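Local coordinates for putative secreted cellulose-binding protein (Streptomyces coelicolor, PDB 4OY6) that probably cleaves cellulose chains by oxidation, as a copper-dependent lytic polysaccharide monooxygenase of family AA10, at residues 7-17 / 83-94. Residues are numbered along the deposited sequence; the frame is centred on the assembly and turned at random.
Sequences PASRNYGCWER and LDAVGPWQTTDV
Arg10 lies stretched across one face of the Trp89 indole. Its CG is anti to the carbonyl carbon (chi1 -74°), and from CG to NE the chain is extended, which lays the whole side chain along the ring system. CB sits over the far rim of the six-membered ring, 3.9 Å from Trp89 CZ3. CG passes over CE3. CD is centred above the six-membered ring, a CH-pi contact. NE lies over the ring fusion, 3.6 Å from Trp89 CD2. The guanidinium then stacks on the five-membered ring, its plane only 6° from the indole plane, and CZ makes a cation-pi contact over the face.

At the tip, NH1 gives a hydrogen bond of 2.8 Å to Leu83 O. That oxygen lies in the guanidinium plane, but the N-H points somewhat off it (142°). Water 3 takes a second bond from NH1 and donates to Ala85 O. Ala85 O also accepts a nearly straight 2.9 Å bond from Trp89 NE1, which fixes the indole under the arginine. Arg10 NE forms a salt bridge with Asp182 of strand 175-184. At the indole edge, Cys14 SG, disulfide-bonded to Cys34, stands 4.1 Å from Trp89 CZ3. A leucine in place of Trp89 would probably leave the Arg10 guanidinium without its flat support and Ala85 O without the indole donor.

Farther along, Arg17 turns one guanidinium face to Gln90 CB and CG, while its NH2 pairs with Asp31. Pro7 CB packs 3.9 Å from Thr92 CB, and two waters link Ala8 N and O to Thr92 OG1. The contact thus joins helix 10-18 and the loop before it to residues 83-94, beside strand 175-184 in the beta-sheet fold of this monooxygenase domain. Stacking, the Leu83 carbonyl and a water hold the buried guanidinium, whose charge Asp182 probably balances.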
ATOM      1  N   PRO A   7       8.611  -2.417   2.238  1.00  7.70           N
ATOM      2  CA  PRO A   7       8.780  -1.075   1.692  1.00  7.67           C
ATOM      3  C   PRO A   7       7.542  -0.248   2.030  1.00  7.26           C
ATOM      4  O   PRO A   7       6.425  -0.700   1.783  1.00  7.41           O
ATOM      5  CB  PRO A   7       8.932  -1.334   0.184  1.00  8.91           C
ATOM      6  CG  PRO A   7       8.154  -2.575  -0.065  1.00  8.87           C
ATOM      7  CD  PRO A   7       8.288  -3.400   1.187  1.00  8.54           C
ATOM      8  N   ALA A   8       7.735   0.931   2.588  1.00  6.99           N
ATOM      9  CA  ALA A   8       6.635   1.693   3.154  1.00  7.07           C
ATOM     10  C   ALA A   8       5.483   1.866   2.184  1.00  6.55           C
ATOM     11  O   ALA A   8       5.694   2.209   1.002  1.00  7.40           O
ATOM     12  CB  ALA A   8       7.115   3.053   3.587  1.00  8.78           C
ATOM     13  N   SER A   9       4.265   1.695   2.686  1.00  6.83           N
ATOM     14  CA  SER A   9       3.069   2.022   1.919  1.00  6.40           C
ATOM     15  C   SER A   9       3.000   3.526   1.648  1.00  6.64           C
ATOM     16  O   SER A   9       3.746   4.318   2.214  1.00  7.02           O
ATOM     17  CB  SER A   9       1.829   1.573   2.680  1.00  6.38           C
ATOM     18  OG  SER A   9       1.705   2.317   3.888  1.00  7.56           O
ATOM     19  N   ARG A  10       2.095   3.925   0.780  1.00  6.03           N
ATOM     20  CA  ARG A  10       2.040   5.330   0.382  1.00  6.53           C
ATOM     21  C   ARG A  10       1.821   6.252   1.582  1.00  6.32           C
ATOM     22  O   ARG A  10       2.507   7.248   1.777  1.00  7.17           O
ATOM     23  CB  ARG A  10       0.986   5.575  -0.695  1.00  6.72           C
ATOM     24  CG  ARG A  10       1.416   5.062  -2.060  1.00  7.22           C
ATOM     25  CD  ARG A  10       0.445   5.391  -3.177  1.00  6.86           C
ATOM     26  NE  ARG A  10       1.042   5.006  -4.435  1.00  7.22           N
ATOM     27  CZ  ARG A  10       0.453   5.061  -5.620  1.00  7.20           C
ATOM     28  NH1 ARG A  10      -0.790   5.468  -5.736  1.00  7.62           N
ATOM     29  NH2 ARG A  10       1.138   4.684  -6.694  1.00  8.29           N
ATOM     30  N   ASN A  11       0.812   5.934   2.385  1.00  6.77           N
ATOM     31  CA  ASN A  11       0.471   6.803   3.502  1.00  6.52           C
ATOM     32  C   ASN A  11       1.412   6.610   4.676  1.00  6.78           C
ATOM     33  O   ASN A  11       1.768   7.591   5.343  1.00  7.88           O
ATOM     34  CB  ASN A  11      -1.009   6.730   3.888  1.00  6.98           C
ATOM     35  CG  ASN A  11      -1.443   5.406   4.465  1.00  7.29           C
ATOM     36  OD1 ASN A  11      -1.001   4.343   4.054  1.00  8.86           O
ATOM     37  ND2 ASN A  11      -2.358   5.479   5.372  1.00 10.65           N
ATOM     38  N   TYR A  12       1.844   5.380   4.963  1.00  6.43           N
ATOM     39  CA  TYR A  12       2.855   5.210   6.013  1.00  6.94           C
ATOM     40  C   TYR A  12       4.134   5.957   5.661  1.00  7.53           C
ATOM     41  O   TYR A  12       4.730   6.604   6.535  1.00  8.40           O
ATOM     42  CB  TYR A  12       3.131   3.729   6.302  1.00  7.93           C
ATOM     43  CG  TYR A  12       4.087   3.537   7.433  1.00  7.98           C
ATOM     44  CD1 TYR A  12       3.648   3.618   8.747  1.00 10.85           C
ATOM     45  CD2 TYR A  12       5.440   3.324   7.202  1.00  9.32           C
ATOM     46  CE1 TYR A  12       4.511   3.462   9.789  1.00 13.25           C
ATOM     47  CE2 TYR A  12       6.334   3.201   8.251  1.00 10.49           C
ATOM     48  CZ  TYR A  12       5.844   3.264   9.550  1.00 11.45           C
ATOM     49  OH  TYR A  12       6.665   3.124  10.650  1.00 16.84           O
ATOM     50  N   GLY A  13       4.557   5.878   4.403  1.00  7.41           N
ATOM     51  CA  GLY A  13       5.751   6.583   3.972  1.00  7.94           C
ATOM     52  C   GLY A  13       5.613   8.092   4.095  1.00  7.50           C
ATOM     53  O   GLY A  13       6.530   8.747   4.575  1.00  8.38           O
ATOM     54  N   CYS A  14       4.476   8.650   3.686  1.00  6.92           N
ATOM     55  CA  CYS A  14       4.275  10.075   3.848  1.00  7.44           C
ATOM     56  C   CYS A  14       4.329  10.480   5.321  1.00  8.21           C
ATOM     57  O   CYS A  14       4.836  11.569   5.640  1.00  9.85           O
ATOM     58  CB  CYS A  14       2.975  10.547   3.218  1.00  8.43           C
ATOM     59  SG  CYS A  14       2.906  10.457   1.403  1.00  8.51           S
ATOM     60  N   TRP A  15       3.775   9.650   6.193  1.00  6.94           N
ATOM     61  CA  TRP A  15       3.821   9.906   7.631  1.00  7.62           C
ATOM     62  C   TRP A  15       5.248   9.792   8.171  1.00  8.30           C
ATOM     63  O   TRP A  15       5.704  10.660   8.927  1.00  9.64           O
ATOM     64  CB  TRP A  15       2.874   8.931   8.346  1.00  8.10           C
ATOM     65  CG  TRP A  15       2.974   9.003   9.820  1.00  9.62           C
ATOM     66  CD1 TRP A  15       2.399   9.928  10.631  1.00 12.21           C
ATOM     67  CD2 TRP A  15       3.764   8.163  10.655  1.00 10.81           C
ATOM     68  NE1 TRP A  15       2.755   9.699  11.926  1.00 14.10           N
ATOM     69  CE2 TRP A  15       3.590   8.620  11.984  1.00 13.70           C
ATOM     70  CE3 TRP A  15       4.593   7.058  10.418  1.00 12.43           C
ATOM     71  CZ2 TRP A  15       4.232   8.023  13.065  1.00 17.90           C
ATOM     72  CZ3 TRP A  15       5.224   6.459  11.492  1.00 17.10           C
ATOM     73  CH2 TRP A  15       5.031   6.929  12.805  1.00 18.86           C
ATOM     74  N   GLU A  16       5.946   8.723   7.810  1.00  8.38           N
ATOM     75  CA  GLU A  16       7.290   8.491   8.341  1.00 11.22           C
ATOM     76  C   GLU A  16       8.241   9.602   7.911  1.00  9.93           C
ATOM     77  O   GLU A  16       9.082  10.032   8.708  1.00 12.47           O
ATOM     78  CB  GLU A  16       7.794   7.112   7.888  1.00 14.52           C
ATOM     79  CG  GLU A  16       9.143   6.698   8.404  1.00 21.94           C
ATOM     80  CD  GLU A  16       9.527   5.309   7.926  1.00 24.85           C
ATOM     81  OE1 GLU A  16       9.167   4.887   6.788  1.00 28.00           O
ATOM     82  OE2 GLU A  16      10.238   4.646   8.699  1.00 37.83           O
ATOM     83  N   ARG A  17       8.131  10.033   6.662  1.00  9.18           N
ATOM     84  CA  ARG A  17       9.080  11.005   6.134  1.00 10.26           C
ATOM     85  C   ARG A  17       8.768  12.436   6.545  1.00  9.87           C
ATOM     86  O   ARG A  17       9.688  13.234   6.698  1.00 13.34           O
ATOM     87  CB  ARG A  17       9.182  10.931   4.614  1.00 11.52           C
ATOM     88  CG  ARG A  17       9.787   9.640   4.118  1.00 12.88           C
ATOM     89  CD  ARG A  17      10.103   9.666   2.601  1.00 15.26           C
ATOM     90  NE  ARG A  17       8.958   9.994   1.705  1.00 13.30           N
ATOM     91  CZ  ARG A  17       8.066   9.109   1.306  1.00 12.15           C
ATOM     92  NH1 ARG A  17       8.134   7.841   1.722  1.00 14.16           N
ATOM     93  NH2 ARG A  17       7.098   9.484   0.523  1.00 11.67           N
ATOM     94  N   LEU A  83      -4.577   8.872  -2.094  1.00  7.63           N
ATOM     95  CA  LEU A  83      -3.606   7.841  -2.439  1.00  6.92           C
ATOM     96  C   LEU A  83      -3.831   7.262  -3.842  1.00  6.94           C
ATOM     97  O   LEU A  83      -2.973   6.537  -4.357  1.00  8.35           O
ATOM     98  CB  LEU A  83      -3.564   6.703  -1.407  1.00  7.05           C
ATOM     99  CG  LEU A  83      -3.422   7.149   0.052  1.00  7.35           C
ATOM    100  CD1 LEU A  83      -3.293   5.916   0.921  1.00  7.89           C
ATOM    101  CD2 LEU A  83      -2.257   8.122   0.242  1.00  8.20           C
ATOM    102  N   ASP A  84      -4.985   7.581  -4.452  1.00  7.34           N
ATOM    103  CA  ASP A  84      -5.251   7.197  -5.833  1.00  8.31           C
ATOM    104  C   ASP A  84      -4.695   8.202  -6.853  1.00  8.59           C
ATOM    105  O   ASP A  84      -4.810   7.989  -8.065  1.00  9.97           O
ATOM    106  CB  ASP A  84      -6.752   7.052  -6.057  1.00  8.72           C
ATOM    107  CG  ASP A  84      -7.376   5.888  -5.298  1.00  8.76           C
ATOM    108  OD1 ASP A  84      -6.701   4.858  -5.120  1.00  9.25           O
ATOM    109  OD2 ASP A  84      -8.566   6.012  -4.940  1.00  9.76           O
ATOM    110  N   ALA A  85      -4.101   9.306  -6.396  1.00  8.80           N
ATOM    111  CA  ALA A  85      -3.496  10.248  -7.318  1.00  9.23           C
ATOM    112  C   ALA A  85      -2.419   9.565  -8.151  1.00  9.04           C
ATOM    113  O   ALA A  85      -1.723   8.657  -7.676  1.00  9.49           O
ATOM    114  CB  ALA A  85      -2.926  11.431  -6.563  1.00 10.72           C
ATOM    115  N   VAL A  86      -2.297  10.029  -9.390  1.00  9.74           N
ATOM    116  CA  VAL A  86      -1.321   9.507 -10.325  1.00 10.55           C
ATOM    117  C   VAL A  86      -0.189  10.528 -10.457  1.00 10.32           C
ATOM    118  O   VAL A  86      -0.427  11.712 -10.731  1.00 12.73           O
ATOM    119  CB  VAL A  86      -1.976   9.224 -11.677  1.00 11.19           C
ATOM    120  CG1 VAL A  86      -0.946   8.786 -12.706  1.00 12.05           C
ATOM    121  CG2 VAL A  86      -3.066   8.181 -11.520  1.00 12.07           C
ATOM    122  N   GLY A  87       1.043  10.080 -10.218  1.00 10.89           N
ATOM    123  CA  GLY A  87       2.183  10.970 -10.243  1.00 10.73           C
ATOM    124  C   GLY A  87       3.393  10.303  -9.654  1.00 11.21           C
ATOM    125  O   GLY A  87       3.360   9.097  -9.365  1.00 10.89           O
ATOM    126  N   PRO A  88       4.464  11.074  -9.473  1.00 10.08           N
ATOM    127  CA  PRO A  88       5.760  10.521  -9.082  1.00  9.96           C
ATOM    128  C   PRO A  88       5.879  10.263  -7.570  1.00  9.16           C
ATOM    129  O   PRO A  88       6.638  10.928  -6.860  1.00 10.21           O
ATOM    130  CB  PRO A  88       6.731  11.601  -9.565  1.00 11.04           C
ATOM    131  CG  PRO A  88       5.961  12.869  -9.380  1.00 11.95           C
ATOM    132  CD  PRO A  88       4.566  12.511  -9.835  1.00 11.22           C
ATOM    133  N   TRP A  89       5.116   9.285  -7.091  1.00  8.46           N
ATOM    134  CA  TRP A  89       5.178   8.861  -5.699  1.00  8.16           C
ATOM    135  C   TRP A  89       6.611   8.448  -5.387  1.00  7.74           C
ATOM    136  O   TRP A  89       7.281   7.796  -6.186  1.00  9.15           O
ATOM    137  CB  TRP A  89       4.238   7.682  -5.462  1.00  8.18           C
ATOM    138  CG  TRP A  89       2.789   8.076  -5.487  1.00  8.56           C
ATOM    139  CD1 TRP A  89       1.947   8.065  -6.548  1.00  8.62           C
ATOM    140  CD2 TRP A  89       2.020   8.497  -4.365  1.00  7.61           C
ATOM    141  NE1 TRP A  89       0.706   8.487  -6.177  1.00  8.23           N
ATOM    142  CE2 TRP A  89       0.720   8.780  -4.834  1.00  7.75           C
ATOM    143  CE3 TRP A  89       2.310   8.691  -3.025  1.00  8.27           C
ATOM    144  CZ2 TRP A  89      -0.277   9.233  -3.990  1.00  7.95           C
ATOM    145  CZ3 TRP A  89       1.319   9.176  -2.204  1.00  8.52           C
ATOM    146  CH2 TRP A  89       0.057   9.438  -2.684  1.00  7.97           C
ATOM    147  N   GLN A  90       7.086   8.790  -4.200  1.00  7.67           N
ATOM    148  CA  GLN A  90       8.440   8.405  -3.802  1.00  8.01           C
ATOM    149  C   GLN A  90       8.574   6.895  -3.666  1.00  7.22           C
ATOM    150  O   GLN A  90       7.765   6.275  -2.973  1.00  7.86           O
ATOM    151  CB  GLN A  90       8.763   9.085  -2.473  1.00 10.24           C
ATOM    152  CG  GLN A  90      10.083   8.720  -1.857  1.00 12.87           C
ATOM    153  CD  GLN A  90      11.230   9.173  -2.682  1.00 14.40           C
ATOM    154  OE1 GLN A  90      11.328  10.334  -3.061  1.00 16.84           O
ATOM    155  NE2 GLN A  90      12.102   8.259  -3.000  1.00 15.51           N
ATOM    156  N   THR A  91       9.576   6.313  -4.305  1.00  8.58           N
ATOM    157  CA  THR A  91       9.802   4.872  -4.211  1.00  8.00           C
ATOM    158  C   THR A  91      10.806   4.528  -3.111  1.00  8.56           C
ATOM    159  O   THR A  91      11.574   5.373  -2.637  1.00 10.89           O
ATOM    160  CB  THR A  91      10.295   4.324  -5.553  1.00  8.79           C
ATOM    161  OG1 THR A  91      11.469   5.026  -5.973  1.00 10.65           O
ATOM    162  CG2 THR A  91       9.245   4.433  -6.617  1.00  9.34           C
ATOM    163  N   THR A  92      10.768   3.262  -2.709  1.00  8.32           N
ATOM    164  CA  THR A  92      11.799   2.606  -1.926  1.00  8.42           C
ATOM    165  C   THR A  92      12.551   1.656  -2.858  1.00  7.61           C
ATOM    166  O   THR A  92      11.918   0.884  -3.579  1.00  8.30           O
ATOM    167  CB  THR A  92      11.149   1.766  -0.783  1.00  9.44           C
ATOM    168  OG1 THR A  92      10.387   2.627   0.070  1.00 11.68           O
ATOM    169  CG2 THR A  92      12.195   1.062   0.050  1.00 11.26           C
ATOM    170  N   ASP A  93      13.877   1.678  -2.831  1.00  7.59           N
ATOM    171  CA  ASP A  93      14.645   0.702  -3.603  1.00  7.85           C
ATOM    172  C   ASP A  93      14.456  -0.681  -2.995  1.00  8.45           C
ATOM    173  O   ASP A  93      14.554  -0.833  -1.781  1.00  9.85           O
ATOM    174  CB  ASP A  93      16.137   1.043  -3.597  1.00  8.85           C
ATOM    175  CG  ASP A  93      16.514   2.128  -4.574  1.00  9.46           C
ATOM    176  OD1 ASP A  93      15.649   2.775  -5.165  1.00 10.09           O
ATOM    177  OD2 ASP A  93      17.730   2.335  -4.777  1.00 11.18           O
ATOM    178  N   VAL A  94      14.218  -1.664  -3.849  1.00  8.52           N
ATOM    179  CA  VAL A  94      14.175  -3.059  -3.437  1.00  8.70           C
ATOM    180  C   VAL A  94      15.017  -3.883  -4.391  1.00  8.99           C
ATOM    181  O   VAL A  94      15.229  -3.502  -5.546  1.00 11.64           O
ATOM    182  CB  VAL A  94      12.726  -3.618  -3.415  1.00  8.95           C
ATOM    183  CG1 VAL A  94      11.861  -2.887  -2.403  1.00  9.50           C
ATOM    184  CG2 VAL A  94      12.079  -3.576  -4.800  1.00  9.91           C
TER
HETATM  185  O   HOH W   1      10.421   1.922   2.975  1.00 13.78           O
HETATM  186  O   HOH W   2       7.891   2.185  -0.595  1.00 14.59           O
HETATM  187  O   HOH W   3      -1.867   5.967  -8.388  1.00 10.19           O
HETATM  188  O   HOH W   4       8.099   5.281  -0.366  1.00 22.53           O